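Side-chain contacts in DUF1573 domain-containing protein (Porphyromonas gingivalis, PDB 2QSV), which is of unknown function but may be linked to cysteine-type peptidase activity, and is seen here as its C-terminal part, which includes an Ig-like domain: residues 153-158 with 164-169; 177-182 with 198-203. All blocks are in the same frame, centred on the assembly; numbering follows the deposited sequence.

Contact 1 of 2, residues 153-158 with 164-169. With NA (sodium ion), chain C.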
ATOM      1  N   HIS A 153      -6.402  -8.329  -8.867  1.00 20.26           N
ATOM      2  CA  HIS A 153      -7.091  -7.132  -8.450  1.00 21.30           C
ATOM      3  C   HIS A 153      -6.171  -5.916  -8.395  1.00 20.45           C
ATOM      4  O   HIS A 153      -6.593  -4.814  -8.701  1.00 20.34           O
ATOM      5  CB  HIS A 153      -7.746  -7.334  -7.091  1.00 20.13           C
ATOM      6  CG  HIS A 153      -8.676  -8.481  -7.036  1.00 23.08           C
ATOM      7  ND1 HIS A 153      -9.730  -8.622  -7.915  1.00 23.15           N
ATOM      8  CD2 HIS A 153      -8.739  -9.539  -6.190  1.00 21.88           C
ATOM      9  CE1 HIS A 153     -10.417  -9.702  -7.594  1.00 24.21           C
ATOM     10  NE2 HIS A 153      -9.835 -10.278  -6.553  1.00 25.48           N
ATOM     11  N   SER A 154      -4.929  -6.099  -7.960  1.00 20.28           N
ATOM     12  CA  SER A 154      -3.966  -4.983  -8.006  1.00 20.04           C
ATOM     13  C   SER A 154      -2.548  -5.526  -8.067  1.00 20.02           C
ATOM     14  O   SER A 154      -2.290  -6.639  -7.616  1.00 18.75           O
ATOM     15  CB  SER A 154      -4.140  -4.041  -6.777  1.00 20.31           C
ATOM     16  OG  SER A 154      -3.880  -4.756  -5.593  1.00 20.68           O
ATOM     17  N   VAL A 155      -1.638  -4.739  -8.637  1.00 19.73           N
ATOM     18  CA  VAL A 155      -0.244  -5.093  -8.725  1.00 22.23           C
ATOM     19  C   VAL A 155       0.467  -3.801  -8.361  1.00 23.92           C
ATOM     20  O   VAL A 155       0.398  -2.832  -9.103  1.00 25.58           O
ATOM     21  CB  VAL A 155       0.206  -5.589 -10.145  1.00 22.27           C
ATOM     22  CG1 VAL A 155       1.713  -5.764 -10.174  1.00 22.25           C
ATOM     23  CG2 VAL A 155      -0.480  -6.975 -10.546  1.00 18.08           C
ATOM     24  N   THR A 156       1.104  -3.771  -7.194  1.00 24.10           N
ATOM     25  CA  THR A 156       1.678  -2.526  -6.703  1.00 23.90           C
ATOM     26  C   THR A 156       3.177  -2.643  -6.333  1.00 23.10           C
ATOM     27  O   THR A 156       3.661  -3.700  -5.887  1.00 21.91           O
ATOM     28  CB  THR A 156       0.827  -1.893  -5.559  1.00 25.05           C
ATOM     29  OG1 THR A 156       0.514  -2.872  -4.588  1.00 24.85           O
ATOM     30  CG2 THR A 156      -0.526  -1.273  -6.085  1.00 26.53           C
ATOM     31  N   THR A 157       3.899  -1.562  -6.593  1.00 21.72           N
ATOM     32  CA  THR A 157       5.277  -1.433  -6.168  1.00 24.46           C
ATOM     33  C   THR A 157       5.423  -0.150  -5.274  1.00 25.49           C
ATOM     34  O   THR A 157       4.707   0.856  -5.464  1.00 27.06           O
ATOM     35  CB  THR A 157       6.257  -1.440  -7.386  1.00 23.62           C
ATOM     36  OG1 THR A 157       5.897  -0.396  -8.284  1.00 27.12           O
ATOM     37  CG2 THR A 157       6.195  -2.799  -8.173  1.00 22.45           C
ATOM     38  N   ARG A 158       6.305  -0.198  -4.301  1.00 25.66           N
ATOM     39  CA  ARG A 158       6.563   0.986  -3.464  1.00 27.75           C
ATOM     40  C   ARG A 158       7.902   1.665  -3.860  1.00 27.71           C
ATOM     41  O   ARG A 158       8.045   2.870  -3.766  1.00 30.15           O
ATOM     42  CB  ARG A 158       6.571   0.623  -1.957  1.00 27.38           C
ATOM     43  CG  ARG A 158       5.278  -0.031  -1.406  1.00 31.47           C
ATOM     44  CD  ARG A 158       4.025   0.830  -1.586  1.00 37.73           C
ATOM     45  NE  ARG A 158       2.850   0.293  -0.863  1.00 42.91           N
ATOM     46  CZ  ARG A 158       1.564   0.463  -1.213  1.00 42.61           C
ATOM     47  NH1 ARG A 158       1.244   1.146  -2.317  1.00 44.58           N
ATOM     48  NH2 ARG A 158       0.582  -0.062  -0.452  1.00 40.55           N
ATOM     49  N   ALA A 164       5.880  -2.644 -12.371  1.00 23.78           N
ATOM     50  CA  ALA A 164       5.392  -3.989 -12.755  1.00 23.58           C
ATOM     51  C   ALA A 164       3.960  -3.887 -13.213  1.00 23.80           C
ATOM     52  O   ALA A 164       3.087  -3.462 -12.442  1.00 24.16           O
ATOM     53  CB  ALA A 164       5.532  -4.996 -11.592  1.00 23.36           C
ATOM     54  N   VAL A 165       3.720  -4.288 -14.478  1.00 23.46           N
ATOM     55  CA  VAL A 165       2.402  -4.222 -15.098  1.00 22.24           C
ATOM     56  C   VAL A 165       2.053  -5.575 -15.753  1.00 21.00           C
ATOM     57  O   VAL A 165       2.805  -6.053 -16.576  1.00 18.45           O
ATOM     58  CB  VAL A 165       2.357  -3.135 -16.181  1.00 23.03           C
ATOM     59  CG1 VAL A 165       0.864  -2.898 -16.641  1.00 23.44           C
ATOM     60  CG2 VAL A 165       2.982  -1.832 -15.659  1.00 23.84           C
ATOM     61  N   PRO A 166       0.913  -6.197 -15.366  1.00 20.83           N
ATOM     62  CA  PRO A 166       0.589  -7.472 -16.035  1.00 20.75           C
ATOM     63  C   PRO A 166      -0.056  -7.213 -17.423  1.00 21.56           C
ATOM     64  O   PRO A 166      -0.758  -6.219 -17.595  1.00 20.50           O
ATOM     65  CB  PRO A 166      -0.396  -8.130 -15.060  1.00 20.25           C
ATOM     66  CG  PRO A 166      -1.179  -6.928 -14.499  1.00 20.16           C
ATOM     67  CD  PRO A 166      -0.106  -5.823 -14.358  1.00 19.47           C
ATOM     68  N   ASP A 167       0.184  -8.096 -18.398  1.00 22.47           N
ATOM     69  CA  ASP A 167      -0.449  -7.922 -19.737  1.00 22.66           C
ATOM     70  C   ASP A 167      -1.972  -8.064 -19.634  1.00 21.83           C
ATOM     71  O   ASP A 167      -2.692  -7.334 -20.274  1.00 20.70           O
ATOM     72  CB  ASP A 167       0.092  -8.923 -20.728  1.00 23.80           C
ATOM     73  CG  ASP A 167       1.428  -8.523 -21.293  1.00 26.02           C
ATOM     74  OD1 ASP A 167       1.870  -7.385 -21.010  1.00 28.62           O
ATOM     75  OD2 ASP A 167       2.029  -9.350 -22.045  1.00 27.55           O
ATOM     76  N   ARG A 168      -2.456  -8.969 -18.774  1.00 21.03           N
ATOM     77  CA  ARG A 168      -3.878  -9.174 -18.541  1.00 21.73           C
ATOM     78  C   ARG A 168      -4.136  -9.233 -17.063  1.00 21.90           C
ATOM     79  O   ARG A 168      -3.238  -9.606 -16.291  1.00 21.57           O
ATOM     80  CB  ARG A 168      -4.292 -10.570 -19.068  1.00 22.60           C
ATOM     81  CG  ARG A 168      -4.395 -10.666 -20.553  1.00 25.41           C
ATOM     82  CD  ARG A 168      -4.952 -12.096 -20.961  1.00 24.94           C
ATOM     83  NE  ARG A 168      -6.302 -12.255 -20.465  1.00 28.81           N
ATOM     84  CZ  ARG A 168      -7.372 -11.689 -21.014  1.00 30.88           C
ATOM     85  NH1 ARG A 168      -7.238 -10.934 -22.093  1.00 29.94           N
ATOM     86  NH2 ARG A 168      -8.580 -11.897 -20.494  1.00 33.29           N
ATOM     87  N   THR A 169      -5.365  -8.945 -16.662  1.00 21.82           N
ATOM     88  CA  THR A 169      -5.735  -9.041 -15.249  1.00 23.42           C
ATOM     89  C   THR A 169      -6.740 -10.142 -14.989  1.00 23.27           C
ATOM     90  O   THR A 169      -7.184 -10.317 -13.839  1.00 22.78           O
ATOM     91  CB  THR A 169      -6.309  -7.733 -14.651  1.00 22.98           C
ATOM     92  OG1 THR A 169      -7.440  -7.329 -15.420  1.00 25.76           O
ATOM     93  CG2 THR A 169      -5.283  -6.607 -14.614  1.00 22.32           C
TER
HETATM   94 NA    NA C 222       7.136   2.142  -7.994  1.00 42.37          NA
HETATM   95  O   HOH W   1       0.456  -2.355 -12.150  1.00 43.20           O
HETATM   96  O   HOH W   2       4.390  -0.381 -11.072  1.00 34.57           O
HETATM   97  O   HOH W   3       6.322   3.967  -6.441  1.00 63.42           O
HETATM   98  O   HOH W   4       7.250   3.067  -9.862  1.00 54.13           O
HETATM   99  O   HOH W   5       4.888   1.927  -9.259  1.00 54.91           O
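The hydroxyl of T157 is gripped by two partners: a sodium ion, 2.8 Å from OG1, and water 2, hydrogen-bonded to OG1, which accepts from the backbone N of A164 at 3.0 Å. One side-chain oxygen thus belongs both to the metal site and to a water bridge between the strands. The backbone oxygens of N159 and L162 and three waters complete the sodium shell, so the turn leading from one strand to the other wraps the ion. Farther along, water 1 repeats the bridging: it donates to the carbonyl O of V155 and, at 2.9 Å, to the carbonyl O of A164.

No direct hydrogen bond crosses between 153-158 and 164-169, whose strands run nearly antiparallel, at 159°, but belong to different sheets. Beside the waters they meet through small apolar groups. The two V155 methyls divide the work along the facing strand: CG1, anti to the backbone N (chi1 173°), lies 3.5 Å from the carbonyl O of A164 and also touches that residue's methyl, while CG2 points at the CG-CD side of P166, 4.0 Å from CD. The A164 CB is shared, since T157 CG2 approaches it at 4.1 Å. T157 is turned so that OG1 sits between its backbone N and carbonyl carbon (chi1 57°), which directs the hydroxyl to the metal and the methyl to A164. L179 and I200 touch both V155 and A164, joining this margin to the interior of the sandwich.

The chemistry is that of two strands at the margin of the sandwich, joined largely through solvent: water satisfies backbone groups that have no direct partner across the gap, methyls close the inner side, and the sodium ion, probably polarising the T157 hydroxyl, ties the turn to this margin.

Contact 2 of 2, residues 177-182 with 198-203; sequences TLLRIA and ADISII. With SO4 (sulfate ion), chain B.
I181 and I200 reach across the gap between their strands and cross obliquely, the closest meeting being CD1 to CD1 at 3.6 Å. I200 CD1 also lies against I181 CG1, at 3.7 Å, so a single methyl rests along the outer end of the opposing chain. Both isoleucines share one geometry, with CG1 anti to the carbonyl carbon (chi1 -65° in I181, -61° in I200); this sets CG1 beside the backbone N, and the longer branch, ending in CD1, makes the contact. L179 approaches from the same strand as I181: its CD2 touches I200 CD1 and I202 CD1, each at 4.3 Å, and so spans two successive inward-facing residues of 198-203.

All four side chains are buried, and no hydrogen bond joins the segments. From strand 211-219, I214 meets L179 and V216 meets I200. On the outward side, the backbone N of D199 donates to O1 of a sulfate ion at 2.8 Å, a ligand probably taken from the crystallisation liquor.

With strand axes 10.9 Å apart, each strand in a different sheet, and branched aliphatic side chains meeting between them, this is part of the face-to-face hydrophobic core of an Ig-like beta-sandwich.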
ATOM      1  N   THR A 177      -0.174 -15.167 -18.168  1.00 21.67           N
ATOM      2  CA  THR A 177       0.050 -13.814 -18.674  1.00 21.34           C
ATOM      3  C   THR A 177       1.479 -13.407 -18.270  1.00 21.11           C
ATOM      4  O   THR A 177       2.080 -14.022 -17.389  1.00 21.17           O
ATOM      5  CB  THR A 177      -1.045 -12.815 -18.224  1.00 21.02           C
ATOM      6  OG1 THR A 177      -0.952 -11.636 -19.004  1.00 22.21           O
ATOM      7  CG2 THR A 177      -0.963 -12.400 -16.700  1.00 22.35           C
ATOM      8  N   LEU A 178       2.041 -12.418 -18.933  1.00 20.07           N
ATOM      9  CA  LEU A 178       3.350 -11.906 -18.498  1.00 20.78           C
ATOM     10  C   LEU A 178       3.158 -10.702 -17.583  1.00 20.21           C
ATOM     11  O   LEU A 178       2.310  -9.838 -17.836  1.00 18.84           O
ATOM     12  CB  LEU A 178       4.190 -11.517 -19.721  1.00 20.71           C
ATOM     13  CG  LEU A 178       4.682 -12.727 -20.489  1.00 23.48           C
ATOM     14  CD1 LEU A 178       5.522 -12.309 -21.674  1.00 20.95           C
ATOM     15  CD2 LEU A 178       5.477 -13.591 -19.563  1.00 23.88           C
ATOM     16  N   LEU A 179       3.912 -10.708 -16.490  1.00 20.56           N
ATOM     17  CA  LEU A 179       4.125  -9.524 -15.643  1.00 20.02           C
ATOM     18  C   LEU A 179       5.344  -8.820 -16.170  1.00 18.67           C
ATOM     19  O   LEU A 179       6.422  -9.376 -16.156  1.00 18.01           O
ATOM     20  CB  LEU A 179       4.344  -9.947 -14.182  1.00 19.44           C
ATOM     21  CG  LEU A 179       4.482  -8.818 -13.131  1.00 19.69           C
ATOM     22  CD1 LEU A 179       3.231  -7.969 -13.047  1.00 17.16           C
ATOM     23  CD2 LEU A 179       4.804  -9.485 -11.796  1.00 16.17           C
ATOM     24  N   ARG A 180       5.195  -7.620 -16.720  1.00 19.81           N
ATOM     25  CA  ARG A 180       6.378  -6.975 -17.297  1.00 20.51           C
ATOM     26  C   ARG A 180       7.003  -6.088 -16.210  1.00 21.26           C
ATOM     27  O   ARG A 180       6.369  -5.197 -15.747  1.00 21.80           O
ATOM     28  CB  ARG A 180       6.009  -6.043 -18.454  1.00 21.24           C
ATOM     29  CG  ARG A 180       5.074  -6.668 -19.494  1.00 26.49           C
ATOM     30  CD  ARG A 180       5.762  -7.605 -20.339  1.00 26.12           C
ATOM     31  NE  ARG A 180       4.900  -8.019 -21.464  1.00 34.13           N
ATOM     32  CZ  ARG A 180       5.368  -8.670 -22.526  1.00 33.70           C
ATOM     33  NH1 ARG A 180       6.664  -8.912 -22.592  1.00 35.32           N
ATOM     34  NH2 ARG A 180       4.559  -9.086 -23.505  1.00 33.82           N
ATOM     35  N   ILE A 181       8.263  -6.322 -15.895  1.00 22.43           N
ATOM     36  CA  ILE A 181       8.971  -5.651 -14.807  1.00 22.02           C
ATOM     37  C   ILE A 181      10.072  -4.788 -15.455  1.00 22.30           C
ATOM     38  O   ILE A 181      10.681  -5.172 -16.462  1.00 21.43           O
ATOM     39  CB  ILE A 181       9.545  -6.714 -13.843  1.00 22.36           C
ATOM     40  CG1 ILE A 181       8.372  -7.453 -13.183  1.00 20.81           C
ATOM     41  CG2 ILE A 181      10.542  -6.109 -12.776  1.00 21.83           C
ATOM     42  CD1 ILE A 181       8.725  -8.835 -12.673  1.00 19.41           C
ATOM     43  N   ALA A 182      10.260  -3.580 -14.925  1.00 21.69           N
ATOM     44  CA  ALA A 182      11.399  -2.738 -15.332  1.00 23.68           C
ATOM     45  C   ALA A 182      12.064  -2.091 -14.095  1.00 24.39           C
ATOM     46  O   ALA A 182      11.354  -1.637 -13.174  1.00 24.25           O
ATOM     47  CB  ALA A 182      10.969  -1.681 -16.362  1.00 22.67           C
ATOM     48  N   ALA A 198      13.256  -5.086  -3.457  1.00 29.66           N
ATOM     49  CA  ALA A 198      11.939  -4.469  -3.401  1.00 27.51           C
ATOM     50  C   ALA A 198      10.843  -5.510  -3.740  1.00 26.16           C
ATOM     51  O   ALA A 198      11.103  -6.476  -4.500  1.00 25.55           O
ATOM     52  CB  ALA A 198      11.914  -3.299  -4.343  1.00 28.05           C
ATOM     53  N   ASP A 199       9.675  -5.365  -3.138  1.00 23.30           N
ATOM     54  CA  ASP A 199       8.561  -6.262  -3.386  1.00 22.55           C
ATOM     55  C   ASP A 199       7.605  -5.773  -4.469  1.00 21.61           C
ATOM     56  O   ASP A 199       7.225  -4.604  -4.498  1.00 19.45           O
ATOM     57  CB  ASP A 199       7.723  -6.507  -2.129  1.00 22.05           C
ATOM     58  CG  ASP A 199       8.484  -7.266  -1.051  1.00 27.04           C
ATOM     59  OD1 ASP A 199       9.284  -8.181  -1.385  1.00 28.09           O
ATOM     60  OD2 ASP A 199       8.290  -6.908   0.139  1.00 32.25           O
ATOM     61  N   ILE A 200       7.209  -6.702  -5.344  1.00 20.52           N
ATOM     62  CA  ILE A 200       5.986  -6.498  -6.104  1.00 18.78           C
ATOM     63  C   ILE A 200       4.843  -7.158  -5.326  1.00 17.15           C
ATOM     64  O   ILE A 200       4.919  -8.313  -5.044  1.00 16.74           O
ATOM     65  CB  ILE A 200       6.053  -7.117  -7.548  1.00 18.48           C
ATOM     66  CG1 ILE A 200       7.189  -6.461  -8.344  1.00 19.67           C
ATOM     67  CG2 ILE A 200       4.705  -6.862  -8.221  1.00 14.81           C
ATOM     68  CD1 ILE A 200       7.733  -7.327  -9.586  1.00 17.78           C
ATOM     69  N   SER A 201       3.797  -6.416  -4.999  1.00 17.30           N
ATOM     70  CA  SER A 201       2.680  -6.970  -4.252  1.00 19.16           C
ATOM     71  C   SER A 201       1.475  -7.185  -5.164  1.00 19.20           C
ATOM     72  O   SER A 201       1.070  -6.265  -5.920  1.00 21.48           O
ATOM     73  CB  SER A 201       2.277  -6.046  -3.097  1.00 18.44           C
ATOM     74  OG  SER A 201       3.359  -5.915  -2.179  1.00 21.78           O
ATOM     75  N   ILE A 202       0.935  -8.402  -5.112  1.00 18.59           N
ATOM     76  CA  ILE A 202      -0.209  -8.769  -5.973  1.00 18.52           C
ATOM     77  C   ILE A 202      -1.352  -9.207  -5.130  1.00 17.11           C
ATOM     78  O   ILE A 202      -1.221 -10.099  -4.357  1.00 17.48           O
ATOM     79  CB  ILE A 202       0.159  -9.938  -7.003  1.00 18.71           C
ATOM     80  CG1 ILE A 202       1.349  -9.517  -7.903  1.00 16.74           C
ATOM     81  CG2 ILE A 202      -1.137 -10.382  -7.803  1.00 16.78           C
ATOM     82  CD1 ILE A 202       1.976 -10.666  -8.750  1.00 20.61           C
ATOM     83  N   ILE A 203      -2.490  -8.561  -5.272  1.00 17.20           N
ATOM     84  CA  ILE A 203      -3.698  -9.037  -4.635  1.00 16.78           C
ATOM     85  C   ILE A 203      -4.555  -9.753  -5.703  1.00 17.88           C
ATOM     86  O   ILE A 203      -4.798  -9.189  -6.748  1.00 17.43           O
ATOM     87  CB  ILE A 203      -4.464  -7.916  -3.943  1.00 16.78           C
ATOM     88  CG1 ILE A 203      -3.619  -7.460  -2.705  1.00 20.57           C
ATOM     89  CG2 ILE A 203      -5.877  -8.419  -3.479  1.00 17.21           C
ATOM     90  CD1 ILE A 203      -4.215  -6.413  -1.898  1.00 23.48           C
TER
HETATM   91  S   SO4 B 221       9.332  -2.445  -0.832  1.00 60.51           S
HETATM   92  O1  SO4 B 221       9.975  -3.757  -0.868  1.00 58.82           O
HETATM   93  O2  SO4 B 221       9.497  -1.810   0.493  1.00 62.05           O
HETATM   94  O3  SO4 B 221       9.868  -1.538  -1.846  1.00 56.07           O
HETATM   95  O4  SO4 B 221       7.902  -2.659  -1.008  1.00 62.39           O

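Contacts 1 and 2 illustrate how one beta-sandwich is closed both at its margin and through its middle. They follow one another along the chain, with centres about 6 Å apart, inside the Ig-like domain. Each joins the same two sheets: strands 162-166 and 176-183 are neighbours in one, 150-157 and 195-204 in the other. Backbone bonds link the contacts within each sheet, probably including T156 N to S201 O and D167 N to L178 O, both 2.8 Å. Contact 1 therefore forms the watered, sodium-bearing border of the hydrophobic interior that contact 2 crosses, and the two together contribute to holding the sheets against each other.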